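PDB 3FG2: putative rubredoxin reductase from Rhodopseudomonas palustris, which probably passes electrons from NADH through its bound FAD to the ferredoxin that serves the cytochrome P450 CYP199A2. Local coordinates for residues K142-V147 with G165-V170; P121-L126 with V233-G238; D2-A7 with A23-R28; G13-V18 with Q299-A304; A359-G364 with D384-P389. One frame throughout, in Å; residues are numbered along the deposited sequence.

Contact 1 of 5, residues K142-V147 with G165-V170; sequences KKHVVV and GLEVDV
His-144 lays its imidazole over the stem of Glu-167, on the neighbouring parallel strand. Its CB starts 4.0 Å from Glu-167 CB, and chi1 of -164° sets CG anti to the backbone N, within 3.5 Å of that CB. The ring leans on the methylenes: Glu-167 CB sits over one face, offset toward the rim, in a CH-pi contact, and His-144 CE1 rests 3.5 Å from Glu-167 CG, onto which CD2 and NE2 also look. At ND1 the ring gives a weak hydrogen bond of 3.1 Å to Glu-167 O, an oxygen already taken by Val-145 N at 2.9 Å. The modelled spacing of the ring edge to Asp-169 is doubtful; Asp-169 OD2 has its firm partner in His-202.

Strands 144-148 and 167-171, joined by helix 152-163, form a beta-alpha-beta unit of the second Rossmann-type domain, probably the NADH-binding one. Gly-165, at positive phi, closes the helix in a Schellman motif. Backbone bonds alternate between the strands, from Glu-167 N to Lys-143 O up to Val-147 N on Asp-169 O at 2.6 Å. Beta-branched valines suit this buried sheet. On the face toward the helix, Val-145 CG1 meets Val-168 CG2 at 4.1 Å, and Phe-157 packs on Val-145 and Val-147. Leu-166, just before the strand, points toward the other segment, its CG 3.3 Å from Lys-142 O and its CD2 near Val-145 CG1.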
# COMPACT_ATOMS: atom_id res chain seq x y z
N LYS A 142 1.87 13.58 -23.63
CA LYS A 142 2.48 12.31 -24.00
C LYS A 142 1.53 11.41 -24.79
O LYS A 142 0.32 11.40 -24.55
CB LYS A 142 2.99 11.59 -22.76
CG LYS A 142 4.26 12.21 -22.18
CD LYS A 142 5.37 12.23 -23.22
CE LYS A 142 6.67 12.77 -22.66
NZ LYS A 142 6.52 14.16 -22.18
N LYS A 143 2.09 10.64 -25.72
CA LYS A 143 1.31 9.76 -26.57
C LYS A 143 1.41 8.28 -26.23
O LYS A 143 0.48 7.52 -26.49
CB LYS A 143 1.77 9.91 -28.02
CG LYS A 143 1.78 11.32 -28.57
CD LYS A 143 0.41 11.74 -29.06
CE LYS A 143 0.55 12.84 -30.10
NZ LYS A 143 1.37 12.38 -31.27
N HIS A 144 2.53 7.87 -25.65
CA HIS A 144 2.74 6.45 -25.41
C HIS A 144 3.52 6.17 -24.13
O HIS A 144 4.70 6.53 -24.02
CB HIS A 144 3.49 5.90 -26.62
CG HIS A 144 3.46 4.41 -26.73
ND1 HIS A 144 2.81 3.61 -25.83
CD2 HIS A 144 3.98 3.59 -27.67
CE1 HIS A 144 2.93 2.34 -26.20
NE2 HIS A 144 3.63 2.31 -27.32
N VAL A 145 2.89 5.51 -23.16
CA VAL A 145 3.57 5.19 -21.91
C VAL A 145 3.76 3.69 -21.69
O VAL A 145 2.86 2.88 -21.96
CB VAL A 145 2.80 5.76 -20.69
CG1 VAL A 145 1.39 5.21 -20.65
CG2 VAL A 145 3.53 5.40 -19.41
N VAL A 146 4.94 3.30 -21.21
CA VAL A 146 5.20 1.90 -20.91
C VAL A 146 5.15 1.81 -19.39
O VAL A 146 5.86 2.54 -18.70
CB VAL A 146 6.60 1.42 -21.37
CG1 VAL A 146 6.90 0.05 -20.76
CG2 VAL A 146 6.64 1.30 -22.88
N VAL A 147 4.30 0.92 -18.88
CA VAL A 147 4.18 0.74 -17.44
C VAL A 147 4.95 -0.52 -17.03
O VAL A 147 4.61 -1.63 -17.44
CB VAL A 147 2.70 0.58 -17.02
CG1 VAL A 147 2.60 0.29 -15.53
CG2 VAL A 147 1.94 1.84 -17.38
N GLY A 165 -6.60 8.39 -23.58
CA GLY A 165 -6.13 8.34 -24.96
C GLY A 165 -4.69 7.95 -25.21
O GLY A 165 -4.28 7.84 -26.36
N LEU A 166 -3.89 7.76 -24.16
CA LEU A 166 -2.50 7.36 -24.37
C LEU A 166 -2.40 5.91 -24.76
O LEU A 166 -3.28 5.09 -24.46
CB LEU A 166 -1.65 7.57 -23.12
CG LEU A 166 -1.09 8.96 -22.84
CD1 LEU A 166 -2.23 9.90 -22.49
CD2 LEU A 166 -0.10 8.88 -21.69
N GLU A 167 -1.32 5.59 -25.45
CA GLU A 167 -1.07 4.22 -25.86
C GLU A 167 -0.44 3.61 -24.61
O GLU A 167 0.41 4.24 -23.98
CB GLU A 167 -0.07 4.21 -27.01
CG GLU A 167 -0.11 2.96 -27.81
CD GLU A 167 -0.46 3.24 -29.25
OE1 GLU A 167 -1.52 3.87 -29.48
OE2 GLU A 167 0.33 2.83 -30.13
N VAL A 168 -0.84 2.40 -24.25
CA VAL A 168 -0.32 1.79 -23.04
C VAL A 168 0.22 0.37 -23.19
O VAL A 168 -0.46 -0.52 -23.69
CB VAL A 168 -1.39 1.75 -21.93
CG1 VAL A 168 -0.80 1.19 -20.65
CG2 VAL A 168 -1.94 3.14 -21.70
N ASP A 169 1.45 0.18 -22.73
CA ASP A 169 2.10 -1.13 -22.74
C ASP A 169 2.56 -1.43 -21.32
O ASP A 169 3.24 -0.63 -20.68
CB ASP A 169 3.30 -1.15 -23.69
CG ASP A 169 2.90 -1.33 -25.13
OD1 ASP A 169 2.56 -0.34 -25.81
OD2 ASP A 169 2.91 -2.48 -25.60
N VAL A 170 2.16 -2.60 -20.82
CA VAL A 170 2.52 -3.03 -19.47
C VAL A 170 3.55 -4.15 -19.49
O VAL A 170 3.33 -5.20 -20.08
CB VAL A 170 1.28 -3.51 -18.69
CG1 VAL A 170 1.70 -4.06 -17.34
CG2 VAL A 170 0.30 -2.35 -18.50

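Contact 2 of 5, residues P121-L126 with V233-G238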
# COMPACT_ATOMS: atom_id res chain seq x y z
N PRO A 121 14.43 12.35 -17.24
CA PRO A 121 13.23 13.08 -16.80
C PRO A 121 11.88 12.39 -16.99
O PRO A 121 11.01 12.48 -16.12
CB PRO A 121 13.32 14.38 -17.60
CG PRO A 121 14.79 14.55 -17.83
CD PRO A 121 15.22 13.16 -18.18
N ASP A 122 11.71 11.71 -18.11
CA ASP A 122 10.44 11.05 -18.41
C ASP A 122 10.24 9.64 -17.85
O ASP A 122 9.41 8.88 -18.35
CB ASP A 122 10.19 11.06 -19.92
CG ASP A 122 9.81 12.44 -20.44
OD1 ASP A 122 10.17 12.76 -21.60
OD2 ASP A 122 9.15 13.20 -19.71
N VAL A 123 11.01 9.29 -16.83
CA VAL A 123 10.88 7.99 -16.17
C VAL A 123 10.36 8.37 -14.77
O VAL A 123 11.14 8.76 -13.89
CB VAL A 123 12.23 7.25 -16.07
CG1 VAL A 123 12.06 5.97 -15.28
CG2 VAL A 123 12.74 6.92 -17.47
N LEU A 124 9.05 8.26 -14.60
CA LEU A 124 8.40 8.65 -13.36
C LEU A 124 7.90 7.53 -12.45
O LEU A 124 7.62 6.41 -12.89
CB LEU A 124 7.21 9.55 -13.70
CG LEU A 124 7.53 10.69 -14.67
CD1 LEU A 124 6.25 11.41 -15.08
CD2 LEU A 124 8.51 11.65 -14.01
N TYR A 125 7.78 7.87 -11.17
CA TYR A 125 7.28 6.94 -10.17
C TYR A 125 5.89 7.43 -9.76
O TYR A 125 5.48 8.52 -10.16
CB TYR A 125 8.24 6.89 -8.98
CG TYR A 125 9.58 6.29 -9.37
CD1 TYR A 125 10.56 7.07 -10.01
CD2 TYR A 125 9.84 4.94 -9.18
CE1 TYR A 125 11.75 6.50 -10.44
CE2 TYR A 125 11.02 4.37 -9.61
CZ TYR A 125 11.97 5.15 -10.24
OH TYR A 125 13.13 4.54 -10.69
N LEU A 126 5.17 6.63 -8.98
CA LEU A 126 3.82 6.99 -8.55
C LEU A 126 3.47 6.50 -7.14
O LEU A 126 2.86 5.45 -6.98
CB LEU A 126 2.80 6.42 -9.56
CG LEU A 126 1.30 6.70 -9.32
CD1 LEU A 126 1.08 8.20 -9.15
CD2 LEU A 126 0.48 6.16 -10.48
N VAL A 233 7.60 6.69 -19.30
CA VAL A 233 7.73 5.45 -18.55
C VAL A 233 7.30 5.65 -17.10
O VAL A 233 7.69 6.61 -16.44
CB VAL A 233 9.20 4.95 -18.53
CG1 VAL A 233 9.29 3.63 -17.74
CG2 VAL A 233 9.70 4.75 -19.96
N VAL A 234 6.47 4.73 -16.61
CA VAL A 234 6.01 4.76 -15.23
C VAL A 234 6.48 3.45 -14.62
O VAL A 234 6.14 2.37 -15.10
CB VAL A 234 4.47 4.87 -15.15
CG1 VAL A 234 4.01 4.80 -13.71
CG2 VAL A 234 4.02 6.18 -15.79
N VAL A 235 7.29 3.52 -13.57
CA VAL A 235 7.80 2.29 -12.98
C VAL A 235 7.27 2.03 -11.58
O VAL A 235 7.21 2.92 -10.73
CB VAL A 235 9.36 2.25 -12.97
CG1 VAL A 235 9.93 3.47 -13.66
CG2 VAL A 235 9.89 2.13 -11.55
N GLY A 236 6.88 0.78 -11.37
CA GLY A 236 6.36 0.34 -10.10
C GLY A 236 6.87 -1.06 -9.86
O GLY A 236 6.09 -2.02 -9.88
N VAL A 237 8.18 -1.18 -9.67
CA VAL A 237 8.79 -2.48 -9.44
C VAL A 237 9.09 -2.72 -7.97
O VAL A 237 10.15 -3.24 -7.63
CB VAL A 237 10.10 -2.64 -10.23
CG1 VAL A 237 9.81 -2.61 -11.72
CG2 VAL A 237 11.09 -1.55 -9.84
N GLY A 238 8.17 -2.33 -7.10
CA GLY A 238 8.38 -2.55 -5.69
C GLY A 238 8.85 -1.36 -4.87
O GLY A 238 9.27 -0.33 -5.40
O HOH W 1 6.14 4.19 -8.31
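Leu-124 and Val-235 are bonded directly, yet one step further along the pairing a water replaces the strand-to-strand bond. It accepts from Leu-126 N at 2.7 Å and lies 2.9 Å from Val-235 O, bridging two backbones that have begun to part. Before that point the parallel pattern is regular: Val-233 N donates to Asp-122 O, Leu-124 N to Val-233 O at 2.8 Å, and Val-235 N to Leu-124 O at 3.0 Å.

Val-123 and Val-233 point to the same face, side by side, with Val-123 CG2 4.2 Å from Val-233 CB; Val-217 packs on both. Chi1 of 175° puts Val-123 CG1 anti to its backbone N, and this methyl meets Val-235 CG1 at 3.7 Å. Compact branched residues fit such close spacing. Tyr-125 crosses Val-235 obliquely, though the modelled approach of ring and methyl is doubtful; its hydroxyl is tied to Leu-113 N. On the other face, Leu-124 lies against helix 129-138.

Strand 123-124 is an edge strand of a five-stranded parallel sheet, characteristic of a Rossmann-type nucleotide-binding domain, and Leu-126 leads from it to touch the FAD.

Contact 3 of 5, residues D2-A7 with A23-R28; sequences DTVLIA and AKYPGR
Chi1 of -172° sets CG of Tyr-25 anti to its backbone N. At the far end of the ring, Tyr-25 OH donates to Asp-2 O at 3.0 Å and lies in the plane of that carbonyl, which in turn sits at the ring's edge. In Arg-28, CG is likewise anti to the backbone N, and the chain stays extended as far as NE.

A tyrosine suits its place because it combines this polar tip with an apolar ring. Val-4 CG2 approaches Tyr-25 CE2 obliquely at 3.5 Å, and Leu-20 of helix 11-22 touches both residues. Thr-3 crosses the arginine chain: its OG1 is 3.1 Å from Arg-28 CB and its CG2 is 3.5 Å from Arg-28 CD. The aliphatic part of the arginine therefore runs over Thr-3, while the guanidinium goes on to a salt bridge with Glu-73. Glycine suits position 27 because a CB there would point at the first segment and run into Asp-2 O, the oxygen gripped by Tyr-25 OH. Asp-2 OD1 lies 3.0 Å from Gly-27 CA.

The backbones join where Val-4 N donates to Arg-28 O, 2.8 Å away, in a nearly straight bond of 169°. Strand pairing begins at this bond, and Val-4 is next bonded to Ala-30. Lys-24, at positive phi, ends helix 11-22 in a Schellman motif, and the loop 23-28 returns the chain to the sheet. Strand 4-7, helix 11-22 and strand 29-32 thus make the first beta-alpha-beta unit of the Rossmann-type FAD-binding fold, closed here at the end remote from the cofactor.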
# COMPACT_ATOMS: atom_id res chain seq x y z
N ASP A 2 7.09 12.64 28.83
CA ASP A 2 5.70 12.26 28.61
C ASP A 2 5.27 12.32 27.15
O ASP A 2 4.30 11.68 26.73
CB ASP A 2 4.80 13.19 29.43
CG ASP A 2 3.36 12.73 29.45
OD1 ASP A 2 2.49 13.55 29.80
OD2 ASP A 2 3.11 11.55 29.13
N THR A 3 6.01 13.10 26.37
CA THR A 3 5.73 13.28 24.95
C THR A 3 5.86 12.03 24.09
O THR A 3 6.74 11.19 24.30
CB THR A 3 6.65 14.38 24.37
OG1 THR A 3 6.42 15.61 25.07
CG2 THR A 3 6.36 14.59 22.88
N VAL A 4 4.96 11.91 23.12
CA VAL A 4 4.96 10.80 22.17
C VAL A 4 5.32 11.39 20.82
O VAL A 4 4.59 12.23 20.28
CB VAL A 4 3.57 10.12 22.05
CG1 VAL A 4 3.59 9.12 20.90
CG2 VAL A 4 3.22 9.42 23.35
N LEU A 5 6.44 10.95 20.27
CA LEU A 5 6.90 11.45 18.99
C LEU A 5 6.57 10.48 17.86
O LEU A 5 6.94 9.30 17.92
CB LEU A 5 8.41 11.69 19.05
CG LEU A 5 8.90 13.14 18.93
CD1 LEU A 5 8.02 14.07 19.76
CD2 LEU A 5 10.35 13.21 19.39
N ILE A 6 5.88 10.98 16.84
CA ILE A 6 5.52 10.15 15.69
C ILE A 6 6.33 10.59 14.49
O ILE A 6 6.25 11.75 14.06
CB ILE A 6 4.04 10.30 15.33
CG1 ILE A 6 3.17 10.10 16.57
CG2 ILE A 6 3.68 9.28 14.26
CD1 ILE A 6 1.73 10.49 16.36
N ALA A 7 7.12 9.66 13.95
CA ALA A 7 7.97 9.91 12.78
C ALA A 7 7.29 9.38 11.53
O ALA A 7 7.28 8.17 11.29
CB ALA A 7 9.31 9.22 12.97
N ALA A 23 -8.39 8.41 22.69
CA ALA A 23 -8.25 7.63 23.92
C ALA A 23 -7.83 8.51 25.09
O ALA A 23 -7.43 8.01 26.15
CB ALA A 23 -7.23 6.51 23.70
N LYS A 24 -7.91 9.82 24.90
CA LYS A 24 -7.58 10.78 25.94
C LYS A 24 -6.15 10.71 26.48
O LYS A 24 -5.94 10.77 27.70
CB LYS A 24 -8.55 10.63 27.11
CG LYS A 24 -9.67 11.67 27.17
CD LYS A 24 -10.74 11.45 26.10
CE LYS A 24 -10.42 12.18 24.81
NZ LYS A 24 -11.56 12.11 23.85
N TYR A 25 -5.16 10.58 25.60
CA TYR A 25 -3.77 10.54 26.04
C TYR A 25 -3.45 11.94 26.58
O TYR A 25 -3.67 12.94 25.91
CB TYR A 25 -2.84 10.21 24.88
CG TYR A 25 -1.42 9.96 25.32
CD1 TYR A 25 -1.06 8.79 25.98
CD2 TYR A 25 -0.43 10.92 25.10
CE1 TYR A 25 0.24 8.57 26.41
CE2 TYR A 25 0.88 10.71 25.54
CZ TYR A 25 1.21 9.54 26.19
OH TYR A 25 2.50 9.33 26.62
N PRO A 26 -2.91 12.01 27.81
CA PRO A 26 -2.57 13.30 28.43
C PRO A 26 -1.30 13.97 27.92
O PRO A 26 -1.24 15.20 27.81
CB PRO A 26 -2.48 12.94 29.91
CG PRO A 26 -1.89 11.56 29.86
CD PRO A 26 -2.70 10.90 28.75
N GLY A 27 -0.28 13.17 27.62
CA GLY A 27 0.99 13.71 27.15
C GLY A 27 0.95 14.51 25.87
O GLY A 27 -0.11 14.70 25.25
N ARG A 28 2.13 14.99 25.47
CA ARG A 28 2.30 15.79 24.26
C ARG A 28 2.40 14.87 23.05
O ARG A 28 2.88 13.74 23.17
CB ARG A 28 3.59 16.62 24.38
CG ARG A 28 3.95 17.46 23.17
CD ARG A 28 5.40 17.92 23.27
NE ARG A 28 5.78 18.84 22.20
CZ ARG A 28 7.02 19.22 21.95
NH1 ARG A 28 8.02 18.77 22.70
NH2 ARG A 28 7.28 20.07 20.96

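Contact 4 of 5, residues G13-V18 with Q299-A304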
# COMPACT_ATOMS: atom_id res chain seq x y z
N GLY A 13 0.91 7.22 10.70
CA GLY A 13 1.33 8.31 11.55
C GLY A 13 0.17 9.18 12.00
O GLY A 13 0.03 9.50 13.18
N PHE A 14 -0.66 9.57 11.04
CA PHE A 14 -1.82 10.39 11.33
C PHE A 14 -2.82 9.67 12.23
O PHE A 14 -3.34 10.25 13.19
CB PHE A 14 -2.51 10.79 10.02
CG PHE A 14 -3.86 11.41 10.21
CD1 PHE A 14 -3.98 12.71 10.68
CD2 PHE A 14 -5.02 10.69 9.93
CE1 PHE A 14 -5.24 13.29 10.87
CE2 PHE A 14 -6.28 11.25 10.12
CZ PHE A 14 -6.39 12.55 10.59
N GLN A 15 -3.09 8.40 11.92
CA GLN A 15 -4.04 7.61 12.70
C GLN A 15 -3.64 7.39 14.15
O GLN A 15 -4.48 7.46 15.04
CB GLN A 15 -4.28 6.26 12.03
CG GLN A 15 -5.42 5.47 12.66
CD GLN A 15 -6.75 6.20 12.60
OE1 GLN A 15 -7.40 6.43 13.62
NE2 GLN A 15 -7.16 6.58 11.39
N VAL A 16 -2.37 7.11 14.41
CA VAL A 16 -1.94 6.89 15.78
C VAL A 16 -2.08 8.19 16.57
O VAL A 16 -2.45 8.18 17.75
CB VAL A 16 -0.49 6.38 15.87
CG1 VAL A 16 0.47 7.45 15.40
CG2 VAL A 16 -0.17 5.96 17.28
N ALA A 17 -1.79 9.31 15.93
CA ALA A 17 -1.92 10.61 16.59
C ALA A 17 -3.37 10.80 17.00
O ALA A 17 -3.68 11.07 18.16
CB ALA A 17 -1.49 11.73 15.64
N VAL A 18 -4.26 10.65 16.03
CA VAL A 18 -5.69 10.81 16.27
C VAL A 18 -6.23 9.82 17.29
O VAL A 18 -6.88 10.22 18.25
CB VAL A 18 -6.47 10.67 14.95
CG1 VAL A 18 -7.96 10.54 15.23
CG2 VAL A 18 -6.20 11.88 14.07
N GLN A 299 -3.10 -1.03 13.02
CA GLN A 299 -1.87 -1.06 13.80
C GLN A 299 -1.78 0.20 14.64
O GLN A 299 -1.36 0.16 15.80
CB GLN A 299 -0.66 -1.22 12.89
CG GLN A 299 -0.23 -2.66 12.70
CD GLN A 299 1.06 -2.79 11.93
OE1 GLN A 299 1.96 -1.95 12.05
NE2 GLN A 299 1.18 -3.85 11.14
N ALA A 300 -2.18 1.33 14.05
CA ALA A 300 -2.15 2.60 14.77
C ALA A 300 -3.07 2.51 15.99
O ALA A 300 -2.70 2.92 17.09
CB ALA A 300 -2.60 3.73 13.86
N ARG A 301 -4.27 1.96 15.80
CA ARG A 301 -5.22 1.81 16.89
C ARG A 301 -4.62 0.94 18.00
O ARG A 301 -4.74 1.26 19.19
CB ARG A 301 -6.52 1.17 16.38
CG ARG A 301 -7.43 2.13 15.61
CD ARG A 301 -8.63 1.39 15.02
NE ARG A 301 -9.75 2.27 14.72
CZ ARG A 301 -9.74 3.26 13.83
NH1 ARG A 301 -8.64 3.50 13.13
NH2 ARG A 301 -10.81 4.01 13.65
N CYS A 302 -3.97 -0.15 17.61
CA CYS A 302 -3.36 -1.07 18.56
C CYS A 302 -2.33 -0.38 19.47
O CYS A 302 -2.29 -0.63 20.68
CB CYS A 302 -2.68 -2.21 17.82
SG CYS A 302 -1.89 -3.39 18.92
N VAL A 303 -1.50 0.47 18.87
CA VAL A 303 -0.48 1.20 19.62
C VAL A 303 -1.13 2.26 20.50
O VAL A 303 -0.77 2.40 21.67
CB VAL A 303 0.52 1.88 18.66
CG1 VAL A 303 1.38 2.90 19.42
CG2 VAL A 303 1.41 0.83 18.03
N ALA A 304 -2.07 3.01 19.94
CA ALA A 304 -2.76 4.05 20.70
C ALA A 304 -3.42 3.42 21.92
O ALA A 304 -3.41 3.99 23.01
CB ALA A 304 -3.81 4.72 19.84
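Val-16 and Ala-300 bring together two helices of the FAD-binding Rossmann-type fold. Helix 11-22 follows the glycine-rich turn after the first strand, and Gly-13 near its start touches FAD; helix 293-306 comes from far along the chain. The two segments run in roughly the same direction, at 34°, with their axes 8.1 Å apart at closest approach.

The apolar contacts centre on one methyl. Ala-300 CB points toward the other helix and settles against the backbone, 3.4 Å from Val-16 N, while Gln-15 CG flanks it at 3.5 Å and Val-16 CB at 3.9 Å. A residue as small as alanine suits this position, since its single carbon lets one helix come right up to the backbone of the other. Further along the same side, Ala-304 CB lies 4.3 Å from Val-16 O and also packs on Ser-19 and Leu-20. Val-16 divides its branches: at chi1 of 67° CG1 sits between backbone N and carbonyl carbon and turns to Ile-6 of the sheet, whereas CG2, anti to the N, meets Val-303 CG1 at 4.0 Å.

Polar groups gather at the margin. Gln-15 is partly exposed and uses its CB and CG for the packing; the chain then bends at chi2, turning CD aside from Ala-300 CB, and the amide lies beside Arg-301. Arg-301 crosses it at a slant, its long extended chain letting the guanidinium of an exposed residue reach the amide. The amide and guanidinium planes are inclined by 39°, and Gln-15 OE1 lies 3.2 Å from Arg-301 NH1.

Contact 5 of 5, residues A359-G364 with D384-P389; sequences AGKLIG and DKSVTP
Lys-361 NZ is held by both Asp-384 and a water. It forms a salt bridge of 2.8 Å with Asp-384 OD1, which it meets from well above the carboxylate plane, and it donates to the water at 2.6 Å. The lysine chain is extended through chi3; chi4 of -68° then turns NZ to this meeting place, and the two side chains cross at about a right angle. The water also donates to Leu-362 O and Lys-385 O, at 2.7 and 2.9 Å, so one molecule fastens the strand, the loop and the ammonium group together.

Ser-386 makes the direct link to the backbone. Its OG, anti to its own N, accepts a nearly straight hydrogen bond from Leu-362 N at 3.0 Å; serine suits the place because its hydroxyl sits one bond from a CB that points at the strand. A second water donates to Gly-360 O at 2.8 Å and is also hydrogen-bonded to Ser-386 OG. The buried side chain of Leu-362 points toward the loop and also touches Phe-355 and Tyr-357.

In the C-terminal reductase domain, the contact thus ties the start of strand 361-368 to the loop between helices 371-380 and 389-393. Asp-384 ends the first helix in a Schellman motif and Thr-388 N-caps the second. With its polar groups joined partly through water, the junction probably depends on solvent as well as on the protein.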
# COMPACT_ATOMS: atom_id res chain seq x y z
N ALA A 359 -5.82 -26.53 2.44
CA ALA A 359 -6.10 -27.66 3.32
C ALA A 359 -7.56 -27.70 3.76
O ALA A 359 -7.86 -27.98 4.92
CB ALA A 359 -5.19 -27.59 4.55
N GLY A 360 -8.47 -27.40 2.83
CA GLY A 360 -9.89 -27.44 3.13
C GLY A 360 -10.51 -26.27 3.87
O GLY A 360 -11.71 -26.27 4.12
N LYS A 361 -9.71 -25.27 4.21
CA LYS A 361 -10.21 -24.11 4.95
C LYS A 361 -10.11 -22.81 4.15
O LYS A 361 -9.10 -22.53 3.50
CB LYS A 361 -9.41 -23.98 6.25
CG LYS A 361 -9.91 -22.90 7.21
CD LYS A 361 -9.16 -22.98 8.53
CE LYS A 361 -9.68 -21.99 9.56
NZ LYS A 361 -9.39 -20.59 9.18
N LEU A 362 -11.18 -22.02 4.20
CA LEU A 362 -11.22 -20.75 3.48
C LEU A 362 -10.16 -19.84 4.07
O LEU A 362 -10.17 -19.58 5.27
CB LEU A 362 -12.61 -20.11 3.63
CG LEU A 362 -13.02 -18.94 2.73
CD1 LEU A 362 -12.13 -17.75 2.97
CD2 LEU A 362 -12.93 -19.37 1.30
N ILE A 363 -9.24 -19.37 3.24
CA ILE A 363 -8.19 -18.48 3.72
C ILE A 363 -8.36 -17.06 3.21
O ILE A 363 -7.78 -16.12 3.75
CB ILE A 363 -6.79 -18.98 3.31
CG1 ILE A 363 -6.75 -19.25 1.81
CG2 ILE A 363 -6.44 -20.25 4.09
CD1 ILE A 363 -5.34 -19.40 1.27
N GLY A 364 -9.16 -16.89 2.16
CA GLY A 364 -9.37 -15.55 1.65
C GLY A 364 -10.38 -15.48 0.54
O GLY A 364 -10.69 -16.49 -0.10
N ASP A 384 -12.40 -17.04 12.22
CA ASP A 384 -11.71 -18.26 11.84
C ASP A 384 -12.71 -19.35 11.41
O ASP A 384 -12.43 -20.54 11.53
CB ASP A 384 -10.86 -18.74 13.02
CG ASP A 384 -9.73 -19.64 12.59
OD1 ASP A 384 -9.01 -19.28 11.63
OD2 ASP A 384 -9.55 -20.70 13.22
N LYS A 385 -13.87 -18.92 10.92
CA LYS A 385 -14.90 -19.86 10.47
C LYS A 385 -14.73 -20.07 8.98
O LYS A 385 -14.03 -19.31 8.32
CB LYS A 385 -16.31 -19.33 10.75
CG LYS A 385 -16.57 -19.01 12.21
CD LYS A 385 -18.05 -19.12 12.59
CE LYS A 385 -18.95 -18.23 11.73
NZ LYS A 385 -20.37 -18.29 12.18
N SER A 386 -15.37 -21.09 8.44
CA SER A 386 -15.21 -21.36 7.03
C SER A 386 -16.50 -21.79 6.36
O SER A 386 -17.53 -21.97 7.01
CB SER A 386 -14.16 -22.45 6.84
OG SER A 386 -13.83 -22.66 5.47
N VAL A 387 -16.44 -21.94 5.04
CA VAL A 387 -17.56 -22.39 4.24
C VAL A 387 -16.92 -23.35 3.26
O VAL A 387 -15.82 -23.10 2.78
CB VAL A 387 -18.24 -21.22 3.50
CG1 VAL A 387 -18.91 -21.71 2.24
CG2 VAL A 387 -19.29 -20.59 4.41
N THR A 388 -17.59 -24.46 2.96
CA THR A 388 -17.01 -25.44 2.05
C THR A 388 -16.97 -24.91 0.62
O THR A 388 -17.73 -24.02 0.26
CB THR A 388 -17.80 -26.76 2.06
OG1 THR A 388 -19.00 -26.61 1.30
CG2 THR A 388 -18.14 -27.17 3.50
N PRO A 389 -16.06 -25.46 -0.20
CA PRO A 389 -15.89 -25.07 -1.61
C PRO A 389 -17.20 -25.32 -2.35
O PRO A 389 -17.55 -24.59 -3.28
CB PRO A 389 -14.79 -26.01 -2.10
CG PRO A 389 -13.97 -26.24 -0.86
CD PRO A 389 -15.03 -26.44 0.19
O HOH W 2 -14.33 -25.64 5.01
O HOH W 3 -11.43 -20.26 7.56

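How the contacts relate
Contacts 3 and 4 lie together in the FAD-binding part, centres 11 Å apart, sharing the run from strand 4-7 into helix 11-22; Ile-6 packs on Val-16 between them. Contacts 1 and 2, centres 12 Å apart, belong to one parallel sheet, where strands 144-148 and 232-235 are neighbours. Centres of contacts 1 and 3 are 47 Å apart. Contact 5 stands alone in the C-terminal domain, its nearest atoms about 17 Å from contact 4. Along the chain, contact 4 spans both 1 and 2: helix 293-306 returns to helix 11-22 after the second nucleotide-binding domain has been inserted, as in related flavoprotein reductases, and contact 5 follows.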